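Local structure of lombricine kinase (3JPZ) at residues Ile59-Ala63 and Leu75-Val79; Lys83-Phe87 and Ala327-Lys331; Gly106-Glu110 and Gly230-Lys234; Gly126-Pro130 and Glu218-Met222; Leu347-Glu351 and Asp362-Ala366. The protein catalyses the reversible transfer of a phosphoryl group between ATP and the guanidino compound lombricine, as a member of the ATP:guanido phosphotransferase (phosphagen kinase) family. One frame throughout, in Å; residues are numbered along the deposited sequence. Where two conformers were deposited one is given.

In the fold
The five contacts run from the small N-terminal domain to the far end of the catalytic domain. Contacts 1 and 2 touch where I59 CD1 packs on K83 CD at 3.7 Å, and contact 1 also meets contact 4, A63 O lying 3.4 Å from Y129 CD2. Contact 3 lies on the other side of the chain's centre from contacts 1 and 4, about 36 Å from contact 1 and 18 Å from contact 5, centre to centre. Nucleotide-binding arginines lie among them: between side chains, R328 of contact 2 is about 5 Å from R119 and 4 Å from R279, and E218 of contact 4 about 4 Å from R223. Contact 5 lies away from these sites.

Contact 1: Ile59-Ala63 and Leu75-Val79; sequences IGLIA and LFDAV
L61 and F76 meet where an irregular loop, 59-63, runs past one side of the helical turn 75-79. The backbones keep a side chain's distance, with CA atoms 7.5 Å apart for L61 and F76 and nearly the same for I59 and V79. No hydrogen bond crosses between them. Within the helix V79 N bonds to L75 O, while G60, with its positive phi of 90°, turns the loop between I59 and L61.

L61 makes the largest share of the contact. Its CG stands anti to the backbone N (chi1 -179°), which carries both methyls across to the helix. CD2 settles over one face of the F76 ring in a CH-pi contact, 3.6 Å from the ring centroid and displaced toward the rim, and the same methyl reaches V79 CB at 3.8 Å. The other branch, CD1, lies against L75 CD2 at 4.0 Å, the two leucine side chains running antiparallel alongside one another. I62 O sits near the plane of the F76 ring, at its edge. A63 CB approaches CE1 of that ring at 4.0 Å. At the other end, I59 CG2 presses on V79 CG1 at 3.3 Å, a short carbon-carbon approach.

This is plain hydrophobic packing within the N-terminal domain of a phosphagen kinase. V47 of helix 44-53 touches both L61 and F76, V21 of helix 20-24 touches L61 and V79, and Y69 of helix 68-71 meets the F76 ring, so three further helices close round the loop and helix 73-83.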
# COMPACT_ATOMS: atom_id res chain seq x y z
N ILE A 59 -7.08 -4.89 14.83
CA ILE A 59 -6.03 -5.36 15.71
C ILE A 59 -4.81 -4.50 15.45
O ILE A 59 -4.30 -3.85 16.35
CB ILE A 59 -5.66 -6.82 15.46
CG1 ILE A 59 -6.89 -7.73 15.61
CG2 ILE A 59 -4.58 -7.24 16.42
CD1 ILE A 59 -6.59 -9.19 15.35
N GLY A 60 -4.34 -4.51 14.21
CA GLY A 60 -3.24 -3.66 13.79
C GLY A 60 -1.88 -4.29 13.97
O GLY A 60 -0.85 -3.66 13.69
N LEU A 61 -1.85 -5.53 14.45
CA LEU A 61 -0.60 -6.23 14.69
C LEU A 61 -0.44 -7.38 13.71
O LEU A 61 -1.37 -8.14 13.49
CB LEU A 61 -0.55 -6.77 16.12
CG LEU A 61 0.72 -7.52 16.50
CD1 LEU A 61 1.91 -6.56 16.46
CD2 LEU A 61 0.59 -8.16 17.87
N ILE A 62 0.74 -7.51 13.12
CA ILE A 62 0.98 -8.59 12.18
C ILE A 62 2.44 -9.06 12.24
O ILE A 62 3.35 -8.26 12.37
CB ILE A 62 0.61 -8.17 10.75
CG1 ILE A 62 0.70 -9.36 9.81
CG2 ILE A 62 1.50 -7.02 10.30
CD1 ILE A 62 -0.07 -9.19 8.52
N ALA A 63 2.63 -10.37 12.19
CA ALA A 63 3.97 -10.92 12.24
C ALA A 63 4.62 -10.82 10.88
O ALA A 63 4.01 -11.14 9.86
CB ALA A 63 3.92 -12.38 12.70
N LEU A 75 4.19 -7.85 23.06
CA LEU A 75 3.20 -7.12 22.30
C LEU A 75 2.17 -8.07 21.70
O LEU A 75 0.96 -7.82 21.76
CB LEU A 75 3.87 -6.29 21.19
CG LEU A 75 2.92 -5.48 20.31
CD1 LEU A 75 1.89 -4.70 21.14
CD2 LEU A 75 3.71 -4.54 19.42
N PHE A 76 2.65 -9.15 21.11
CA PHE A 76 1.74 -10.15 20.58
C PHE A 76 0.92 -10.75 21.69
O PHE A 76 -0.27 -10.97 21.53
CB PHE A 76 2.50 -11.23 19.81
CG PHE A 76 2.92 -10.80 18.45
CD1 PHE A 76 2.15 -11.09 17.34
CD2 PHE A 76 4.07 -10.05 18.28
CE1 PHE A 76 2.53 -10.68 16.10
CE2 PHE A 76 4.45 -9.63 17.03
CZ PHE A 76 3.68 -9.94 15.94
N ASP A 77 1.54 -11.00 22.84
CA ASP A 77 0.83 -11.67 23.91
C ASP A 77 -0.32 -10.80 24.42
O ASP A 77 -1.41 -11.29 24.70
CB ASP A 77 1.77 -12.05 25.04
CG ASP A 77 2.52 -13.34 24.76
OD1 ASP A 77 2.48 -13.81 23.60
OD2 ASP A 77 3.12 -13.89 25.70
N ALA A 78 -0.10 -9.50 24.52
CA ALA A 78 -1.14 -8.61 25.01
C ALA A 78 -2.29 -8.54 24.01
O ALA A 78 -3.47 -8.55 24.38
CB ALA A 78 -0.59 -7.23 25.28
N VAL A 79 -1.94 -8.48 22.74
CA VAL A 79 -2.94 -8.34 21.69
C VAL A 79 -3.75 -9.64 21.59
O VAL A 79 -4.97 -9.60 21.56
CB VAL A 79 -2.29 -7.98 20.34
CG1 VAL A 79 -3.19 -8.33 19.20
CG2 VAL A 79 -1.94 -6.49 20.30

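Contact 2: Lys83-Phe87 and Ala327-Lys331; sequences KHKGF and ARLKK
The ammonium nitrogen of K330 gathers three backbone carbonyls at the C-terminal end of helix 73-83, where K85, with positive phi, is the C-prime residue of a Schellman motif. K330 NZ bonds to K85 O at 3.0 Å, coming in from above the carbonyl plane, and adds weak bonds to H84 O at 3.2 Å and G86 O at 3.1 Å. The partial negative charge of a helix C-terminus probably favours the ammonium group here. A bend at chi3 (-100°) in an otherwise extended chain turns the amine toward the carbonyls, and on the way K330 CG passes the edge of the F87 ring.

Beneath this polar end, L329 wedges between two aromatic rings. Its CD1 methyl stands over the centre of the F87 face, 3.4 Å from the centroid, and also over one face of the H84 imidazole, displaced toward that ring's rim; K83 CG covers the other imidazole face. H84 NE2 bonds to P271 O, which helps to fix the rotation of the ring.

The contact ties the end of an N-terminal-domain helix to the loop following strand 320-325 of the catalytic domain. Nearby, R328 lies close to R119 and R279 of the nucleotide site. A water finishes the joint: its oxygen lies 2.8 Å from H84 ND1 and accepts from L329 N at 3.0 Å.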
# COMPACT_ATOMS: atom_id res chain seq x y z
N LYS A 83 -7.84 -10.12 21.76
CA LYS A 83 -8.53 -10.59 20.56
C LYS A 83 -9.23 -11.92 20.82
O LYS A 83 -10.33 -12.16 20.33
CB LYS A 83 -7.52 -10.76 19.42
CG LYS A 83 -8.07 -11.53 18.23
CD LYS A 83 -9.17 -10.75 17.53
CE LYS A 83 -9.93 -11.62 16.54
NZ LYS A 83 -11.24 -11.02 16.20
N HIS A 84 -8.59 -12.78 21.60
CA HIS A 84 -9.10 -14.11 21.83
C HIS A 84 -9.77 -14.24 23.19
O HIS A 84 -9.93 -15.34 23.72
CB HIS A 84 -7.98 -15.13 21.64
CG HIS A 84 -7.46 -15.16 20.24
ND1 HIS A 84 -8.11 -15.83 19.23
CD2 HIS A 84 -6.40 -14.55 19.67
CE1 HIS A 84 -7.45 -15.65 18.10
NE2 HIS A 84 -6.41 -14.88 18.33
N LYS A 85 -10.16 -13.08 23.72
CA LYS A 85 -10.99 -13.00 24.92
C LYS A 85 -10.53 -13.95 26.01
O LYS A 85 -11.27 -14.84 26.43
CB LYS A 85 -12.45 -13.27 24.56
CG LYS A 85 -13.02 -12.31 23.53
CD LYS A 85 -14.53 -12.43 23.45
CE LYS A 85 -15.08 -11.79 22.18
NZ LYS A 85 -14.69 -12.53 20.95
N GLY A 86 -9.31 -13.74 26.49
CA GLY A 86 -8.77 -14.56 27.55
C GLY A 86 -7.87 -15.65 27.02
O GLY A 86 -8.30 -16.78 26.81
N PHE A 87 -6.62 -15.28 26.77
CA PHE A 87 -5.58 -16.23 26.41
C PHE A 87 -4.25 -15.54 26.75
O PHE A 87 -3.68 -14.83 25.93
CB PHE A 87 -5.67 -16.61 24.93
CG PHE A 87 -4.84 -17.81 24.55
CD1 PHE A 87 -5.40 -19.07 24.53
CD2 PHE A 87 -3.51 -17.67 24.21
CE1 PHE A 87 -4.64 -20.17 24.19
CE2 PHE A 87 -2.75 -18.77 23.86
CZ PHE A 87 -3.31 -20.02 23.86
N ALA A 327 -14.63 -18.59 17.32
CA ALA A 327 -13.30 -18.63 17.94
C ALA A 327 -12.29 -19.40 17.10
O ALA A 327 -12.64 -20.04 16.12
CB ALA A 327 -13.40 -19.24 19.31
N ARG A 328 -11.02 -19.34 17.50
CA ARG A 328 -9.94 -19.96 16.74
C ARG A 328 -8.91 -20.59 17.65
O ARG A 328 -8.17 -21.48 17.24
CB ARG A 328 -9.24 -18.93 15.86
CG ARG A 328 -10.13 -18.31 14.82
CD ARG A 328 -10.41 -19.28 13.69
NE ARG A 328 -11.10 -18.60 12.61
CZ ARG A 328 -12.42 -18.43 12.55
NH1 ARG A 328 -13.20 -18.91 13.50
NH2 ARG A 328 -12.95 -17.79 11.52
N LEU A 329 -8.85 -20.08 18.88
CA LEU A 329 -8.00 -20.60 19.94
C LEU A 329 -8.85 -21.33 20.96
O LEU A 329 -10.06 -21.13 21.02
CB LEU A 329 -7.31 -19.45 20.68
CG LEU A 329 -5.95 -18.92 20.25
CD1 LEU A 329 -5.49 -17.91 21.29
CD2 LEU A 329 -4.92 -20.03 20.10
N LYS A 330 -8.20 -22.17 21.75
CA LYS A 330 -8.73 -22.73 23.01
C LYS A 330 -9.45 -24.06 22.82
O LYS A 330 -9.58 -24.85 23.75
CB LYS A 330 -9.60 -21.70 23.73
CG LYS A 330 -8.78 -20.58 24.37
CD LYS A 330 -9.60 -19.75 25.34
CE LYS A 330 -10.06 -18.45 24.71
NZ LYS A 330 -10.99 -17.70 25.61
N LYS A 331 -9.92 -24.29 21.60
CA LYS A 331 -10.47 -25.58 21.21
C LYS A 331 -9.64 -26.13 20.06
O LYS A 331 -9.06 -25.36 19.30
CB LYS A 331 -11.93 -25.43 20.78
CG LYS A 331 -12.82 -24.88 21.88
CD LYS A 331 -14.27 -24.78 21.44
CE LYS A 331 -15.12 -24.12 22.53
NZ LYS A 331 -15.37 -25.03 23.68
O HOH W 1 -10.19 -17.56 19.79

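Contact 3: Gly106-Glu110 and Gly230-Lys234; sequences GQFDE and GGNVK
G231 and F108 draw two antiparallel segments together by backbone hydrogen bonding, F108 N giving a nearly straight bond (169°) to G231 O at 2.7 Å. At the other end K234 N, in the first turn of helix 233-252, bonds to G106 O at 3.0 Å, arriving in the carbonyl plane on a lone pair. The backbones are close enough for Q107 CA also to make a CA-H...O contact with G231 O. They come this near at G106 and G231, which have no side chain to stand between them.

The side-chain bonds centre on E110 OE2. Its firm bond is from G231 N, at 2.9 Å. In one of two modelled conformers Q107 bends at chi2 (66°), which folds its amide back so that NE2 can bond to the same OE2, from the opposite face of the carboxylate plane, and to F108 O; both of these bonds are less certain. N232, at the N-cap position, turns its OD1 to A235 N.

Apolar packing lies beneath: F108 rests on V282 of strand 279-285 and on V344 of helix 333-355, with V233 beside it, near C116 of strand 113-122.

Chemically, the loop leading into strand 113-122 is laced to the start of helix 233-252 mostly by main-chain groups. The carboxylate of E110, held by the N-H of G231 and possibly by Q107 as a second donor, would probably be favoured in its charged form.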
# COMPACT_ATOMS: atom_id res chain seq x y z
N GLY A 106 -21.78 -35.58 12.39
CA GLY A 106 -21.27 -34.67 11.38
C GLY A 106 -21.92 -34.76 10.00
O GLY A 106 -21.28 -34.44 9.00
N GLN A 107 -23.17 -35.20 9.94
CA GLN A 107 -23.92 -35.21 8.69
C GLN A 107 -25.25 -34.52 8.89
O GLN A 107 -26.14 -35.05 9.55
CB GLN A 107 -24.17 -36.63 8.19
CG GLN A 107 -25.21 -36.71 7.07
CD GLN A 107 -24.76 -36.03 5.77
OE1 GLN A 107 -23.85 -36.50 5.09
NE2 GLN A 107 -25.42 -34.93 5.42
N PHE A 108 -25.38 -33.33 8.32
CA PHE A 108 -26.58 -32.55 8.50
C PHE A 108 -27.64 -32.97 7.51
O PHE A 108 -27.36 -33.53 6.46
CB PHE A 108 -26.31 -31.07 8.31
CG PHE A 108 -25.29 -30.51 9.24
CD1 PHE A 108 -24.12 -29.97 8.75
CD2 PHE A 108 -25.51 -30.52 10.60
CE1 PHE A 108 -23.19 -29.44 9.61
CE2 PHE A 108 -24.57 -30.00 11.46
CZ PHE A 108 -23.42 -29.46 10.97
N ASP A 109 -28.88 -32.66 7.88
CA ASP A 109 -30.02 -32.77 7.02
C ASP A 109 -29.81 -31.79 5.89
O ASP A 109 -29.71 -30.58 6.10
CB ASP A 109 -31.29 -32.44 7.83
CG ASP A 109 -32.56 -32.64 7.04
OD1 ASP A 109 -32.48 -32.61 5.80
OD2 ASP A 109 -33.64 -32.81 7.66
N GLU A 110 -29.73 -32.31 4.67
CA GLU A 110 -29.35 -31.48 3.55
C GLU A 110 -30.52 -30.68 2.99
O GLU A 110 -30.35 -29.91 2.07
CB GLU A 110 -28.67 -32.32 2.47
CG GLU A 110 -27.37 -32.90 2.98
CD GLU A 110 -26.68 -33.82 2.00
OE1 GLU A 110 -27.32 -34.25 1.01
OE2 GLU A 110 -25.50 -34.12 2.24
N GLY A 230 -23.91 -30.18 0.30
CA GLY A 230 -24.54 -31.09 1.24
C GLY A 230 -24.11 -30.82 2.67
O GLY A 230 -23.58 -29.76 2.97
N GLY A 231 -24.34 -31.79 3.56
CA GLY A 231 -24.16 -31.58 4.98
C GLY A 231 -23.20 -32.53 5.65
O GLY A 231 -23.17 -32.61 6.87
N ASN A 232 -22.40 -33.25 4.87
CA ASN A 232 -21.43 -34.18 5.45
C ASN A 232 -20.16 -33.46 5.87
O ASN A 232 -19.09 -33.60 5.24
CB ASN A 232 -21.10 -35.31 4.48
CG ASN A 232 -20.58 -36.54 5.19
OD1 ASN A 232 -20.03 -36.46 6.29
ND2 ASN A 232 -20.77 -37.70 4.57
N VAL A 233 -20.25 -32.69 6.94
CA VAL A 233 -19.12 -31.94 7.44
C VAL A 233 -18.03 -32.88 7.91
O VAL A 233 -16.86 -32.52 7.91
CB VAL A 233 -19.50 -31.03 8.61
CG1 VAL A 233 -18.35 -30.12 8.96
CG2 VAL A 233 -20.70 -30.21 8.26
N LYS A 234 -18.42 -34.08 8.33
CA LYS A 234 -17.46 -35.06 8.83
C LYS A 234 -16.57 -35.50 7.68
O LYS A 234 -15.37 -35.64 7.84
CB LYS A 234 -18.19 -36.26 9.45
CG LYS A 234 -17.28 -37.46 9.71
CD LYS A 234 -18.00 -38.54 10.52
CE LYS A 234 -17.15 -39.80 10.67
NZ LYS A 234 -17.78 -40.80 11.58

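Contact 4: Gly126-Pro130 and Glu218-Met222; sequences GLCYP and EEDHM
H221 and P130, which lose most surface here, meet the opposite loops in different ways, one by a bond and one by packing. H221 swings its ring toward segment 126-130 with CG anti to the carbonyl carbon (chi1 -73°). Its NE2 then donates to C128 O at 2.8 Å, with an N-H...O angle of 150°. The acceptor lies almost in the imidazole plane, whereas seen from C128 the donor stands 44° above the carbonyl plane. L127 O sits at the same ring edge, 3.3 Å from H221 CE1. The far nitrogen, ND1, pairs with I124 N, so both ring nitrogens are engaged, which probably fixes the ring's orientation.

P130 presents its ring to the backbone of the other loop. CG approaches E219 O at 3.4 Å, and CD comes within 4.2 Å of H221 CD2. Y129 stands beside them, its ring oblique to the imidazole with centroids 5.9 Å apart, while L127 CB rests 4.1 Å from H221 CE1. On its own side L127 touches V141 of helix 135-149 and F3 of the second subunit.

The contact joins the loop after strand 113-122 to the loop between strands 212-216 and 222-229, next to the ADP-binding R223, which forms a salt bridge with D220. With I124 N as the donor to ND1 and NE2 carrying the proton given to C128 O, the imidazole is consistent with a neutral ring protonated at NE2.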
# COMPACT_ATOMS: atom_id res chain seq x y z
N GLY A 126 10.79 -21.39 8.49
CA GLY A 126 12.00 -20.92 7.85
C GLY A 126 11.78 -19.74 6.92
O GLY A 126 12.75 -19.14 6.46
N LEU A 127 10.52 -19.39 6.67
CA LEU A 127 10.21 -18.39 5.65
C LEU A 127 9.27 -17.30 6.15
O LEU A 127 8.26 -17.57 6.81
CB LEU A 127 9.59 -19.06 4.44
CG LEU A 127 10.47 -20.14 3.80
CD1 LEU A 127 9.66 -20.94 2.80
CD2 LEU A 127 11.68 -19.52 3.14
N CYS A 128 9.59 -16.06 5.81
CA CYS A 128 8.82 -14.92 6.28
C CYS A 128 7.41 -14.95 5.73
O CYS A 128 7.18 -15.32 4.59
CB CYS A 128 9.51 -13.61 5.91
SG CYS A 128 10.90 -13.22 6.99
N TYR A 129 6.46 -14.54 6.57
CA TYR A 129 5.11 -14.25 6.12
C TYR A 129 5.09 -13.16 5.05
O TYR A 129 6.05 -12.42 4.89
CB TYR A 129 4.29 -13.78 7.31
CG TYR A 129 4.11 -14.82 8.39
CD1 TYR A 129 3.59 -16.08 8.11
CD2 TYR A 129 4.42 -14.53 9.71
CE1 TYR A 129 3.41 -17.02 9.11
CE2 TYR A 129 4.25 -15.46 10.71
CZ TYR A 129 3.74 -16.70 10.40
OH TYR A 129 3.56 -17.62 11.40
N PRO A 130 3.97 -13.06 4.33
CA PRO A 130 3.73 -12.06 3.27
C PRO A 130 4.13 -10.62 3.62
O PRO A 130 4.56 -9.90 2.73
CB PRO A 130 2.23 -12.16 3.05
CG PRO A 130 1.92 -13.59 3.33
CD PRO A 130 2.83 -13.98 4.46
N GLU A 218 -1.62 -15.84 -0.86
CA GLU A 218 -2.60 -14.78 -0.70
C GLU A 218 -2.34 -14.12 0.65
O GLU A 218 -1.44 -13.29 0.78
CB GLU A 218 -4.03 -15.32 -0.78
CG GLU A 218 -5.08 -14.23 -0.90
CD GLU A 218 -6.19 -14.36 0.12
OE1 GLU A 218 -6.07 -15.18 1.05
OE2 GLU A 218 -7.18 -13.61 -0.01
N GLU A 219 -3.09 -14.51 1.67
CA GLU A 219 -2.93 -13.95 3.02
C GLU A 219 -1.94 -14.77 3.83
O GLU A 219 -1.13 -14.23 4.58
CB GLU A 219 -4.29 -13.90 3.73
CG GLU A 219 -4.23 -13.41 5.16
CD GLU A 219 -5.61 -13.11 5.73
OE1 GLU A 219 -5.72 -12.95 6.96
OE2 GLU A 219 -6.58 -13.04 4.94
N ASP A 220 -2.03 -16.08 3.69
CA ASP A 220 -1.13 -17.02 4.35
C ASP A 220 -0.26 -17.65 3.27
O ASP A 220 -0.54 -17.50 2.08
CB ASP A 220 -1.92 -18.09 5.09
CG ASP A 220 -2.84 -17.50 6.17
OD1 ASP A 220 -2.32 -16.86 7.11
OD2 ASP A 220 -4.07 -17.68 6.07
N HIS A 221 0.79 -18.36 3.66
CA HIS A 221 1.56 -19.08 2.67
C HIS A 221 0.62 -20.05 1.99
O HIS A 221 0.49 -20.07 0.77
CB HIS A 221 2.74 -19.84 3.29
CG HIS A 221 3.86 -18.95 3.73
ND1 HIS A 221 4.71 -19.29 4.77
CD2 HIS A 221 4.28 -17.75 3.29
CE1 HIS A 221 5.60 -18.33 4.94
NE2 HIS A 221 5.36 -17.38 4.05
N MET A 222 -0.07 -20.85 2.80
CA MET A 222 -0.97 -21.86 2.29
C MET A 222 -2.31 -21.79 3.00
O MET A 222 -2.40 -22.00 4.20
CB MET A 222 -0.38 -23.25 2.50
CG MET A 222 -1.18 -24.35 1.85
SD MET A 222 -0.34 -25.94 1.98
CE MET A 222 -0.43 -26.20 3.75

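Contact 5: Leu347-Glu351 and Asp362-Ala366; sequences LIDME and DLIPA
M350 is the bump and the C-terminal tail the hollow: its long side chain leaves helix 333-355 and pushes its end methyl into the bend formed by L363, I364 and P365. The chain is extended beyond CG (chi2 172°, chi3 171°), which carries CE to full reach. There CE lies 3.2 Å from L363 O, 3.4 Å from I364 CA and 3.5 Å from P365 CD, a close fit in which the I364 separation is small for two carbons. Nearer the helix, M350 CG rides against L363 CB at 3.9 Å.

The tail answers with a bump of its own. L363 points back at the helix, and its CD1 methyl comes down on the backbone, 3.8 Å from D349 O and 4.0 Å from M350 CA. Methionine and leucine therefore lie side by side, head to tail, each reaching toward the other's main chain. No hydrogen bond joins the segments; shape and apolar contact do the work.

Through this contact the last residues of the chain pack back on the helix that precedes them. Helix 295-301 completes the packing from the catalytic domain, its I298 touching both M350 and I364 and its A301 meeting P365, so the tail lies against two helices.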
# COMPACT_ATOMS: atom_id res chain seq x y z
N LEU A 347 -29.73 -24.99 15.52
CA LEU A 347 -30.37 -24.05 14.62
C LEU A 347 -31.47 -24.76 13.85
O LEU A 347 -32.59 -24.26 13.75
CB LEU A 347 -29.35 -23.44 13.67
CG LEU A 347 -28.32 -22.53 14.33
CD1 LEU A 347 -27.13 -22.26 13.42
CD2 LEU A 347 -28.96 -21.23 14.78
N ILE A 348 -31.15 -25.93 13.33
CA ILE A 348 -32.11 -26.74 12.59
C ILE A 348 -33.27 -27.21 13.47
O ILE A 348 -34.41 -27.17 13.05
CB ILE A 348 -31.43 -27.96 11.94
CG1 ILE A 348 -30.49 -27.52 10.82
CG2 ILE A 348 -32.47 -28.93 11.39
CD1 ILE A 348 -29.49 -28.58 10.41
N ASP A 349 -32.96 -27.65 14.69
CA ASP A 349 -34.00 -28.05 15.65
C ASP A 349 -35.00 -26.91 15.84
O ASP A 349 -36.21 -27.13 15.90
CB ASP A 349 -33.39 -28.42 17.01
CG ASP A 349 -32.59 -29.70 16.97
OD1 ASP A 349 -32.67 -30.44 15.97
OD2 ASP A 349 -31.88 -29.98 17.96
N MET A 350 -34.50 -25.69 15.93
CA MET A 350 -35.37 -24.54 16.16
C MET A 350 -36.14 -24.23 14.89
O MET A 350 -37.31 -23.86 14.94
CB MET A 350 -34.55 -23.32 16.56
CG MET A 350 -33.81 -23.48 17.87
SD MET A 350 -32.70 -22.08 18.12
CE MET A 350 -32.18 -22.37 19.80
N GLU A 351 -35.47 -24.38 13.75
CA GLU A 351 -36.11 -24.12 12.47
C GLU A 351 -37.32 -25.04 12.33
O GLU A 351 -38.42 -24.58 12.02
CB GLU A 351 -35.14 -24.33 11.31
CG GLU A 351 -35.70 -24.00 9.95
CD GLU A 351 -36.21 -22.57 9.84
OE1 GLU A 351 -35.57 -21.63 10.38
OE2 GLU A 351 -37.26 -22.37 9.20
N ASP A 362 -37.87 -23.24 24.69
CA ASP A 362 -37.18 -24.28 25.45
C ASP A 362 -35.94 -24.81 24.71
O ASP A 362 -35.18 -25.59 25.26
CB ASP A 362 -38.13 -25.43 25.79
CG ASP A 362 -38.50 -26.26 24.57
OD1 ASP A 362 -38.60 -25.71 23.46
OD2 ASP A 362 -38.71 -27.49 24.74
N LEU A 363 -35.75 -24.37 23.47
CA LEU A 363 -34.58 -24.76 22.69
C LEU A 363 -33.51 -23.68 22.70
O LEU A 363 -32.31 -23.97 22.56
CB LEU A 363 -34.98 -25.07 21.25
CG LEU A 363 -36.09 -26.10 21.09
CD1 LEU A 363 -36.36 -26.36 19.61
CD2 LEU A 363 -35.74 -27.40 21.81
N ILE A 364 -33.93 -22.43 22.83
CA ILE A 364 -33.00 -21.31 22.88
C ILE A 364 -31.97 -21.56 23.97
O ILE A 364 -32.34 -21.88 25.10
CB ILE A 364 -33.72 -19.98 23.17
CG1 ILE A 364 -34.61 -19.59 21.98
CG2 ILE A 364 -32.72 -18.87 23.44
CD1 ILE A 364 -35.86 -18.86 22.39
N PRO A 365 -30.68 -21.42 23.64
CA PRO A 365 -29.66 -21.53 24.69
C PRO A 365 -29.97 -20.53 25.80
O PRO A 365 -30.08 -19.32 25.54
CB PRO A 365 -28.36 -21.16 23.97
CG PRO A 365 -28.64 -21.39 22.52
CD PRO A 365 -30.09 -21.10 22.33
N ALA A 366 -30.13 -21.03 27.02
CA ALA A 366 -30.58 -20.21 28.14
C ALA A 366 -29.58 -19.09 28.43
O ALA A 366 -28.38 -19.24 28.20
CB ALA A 366 -30.80 -21.07 29.38
OXT ALA A 366 -29.96 -18.02 28.90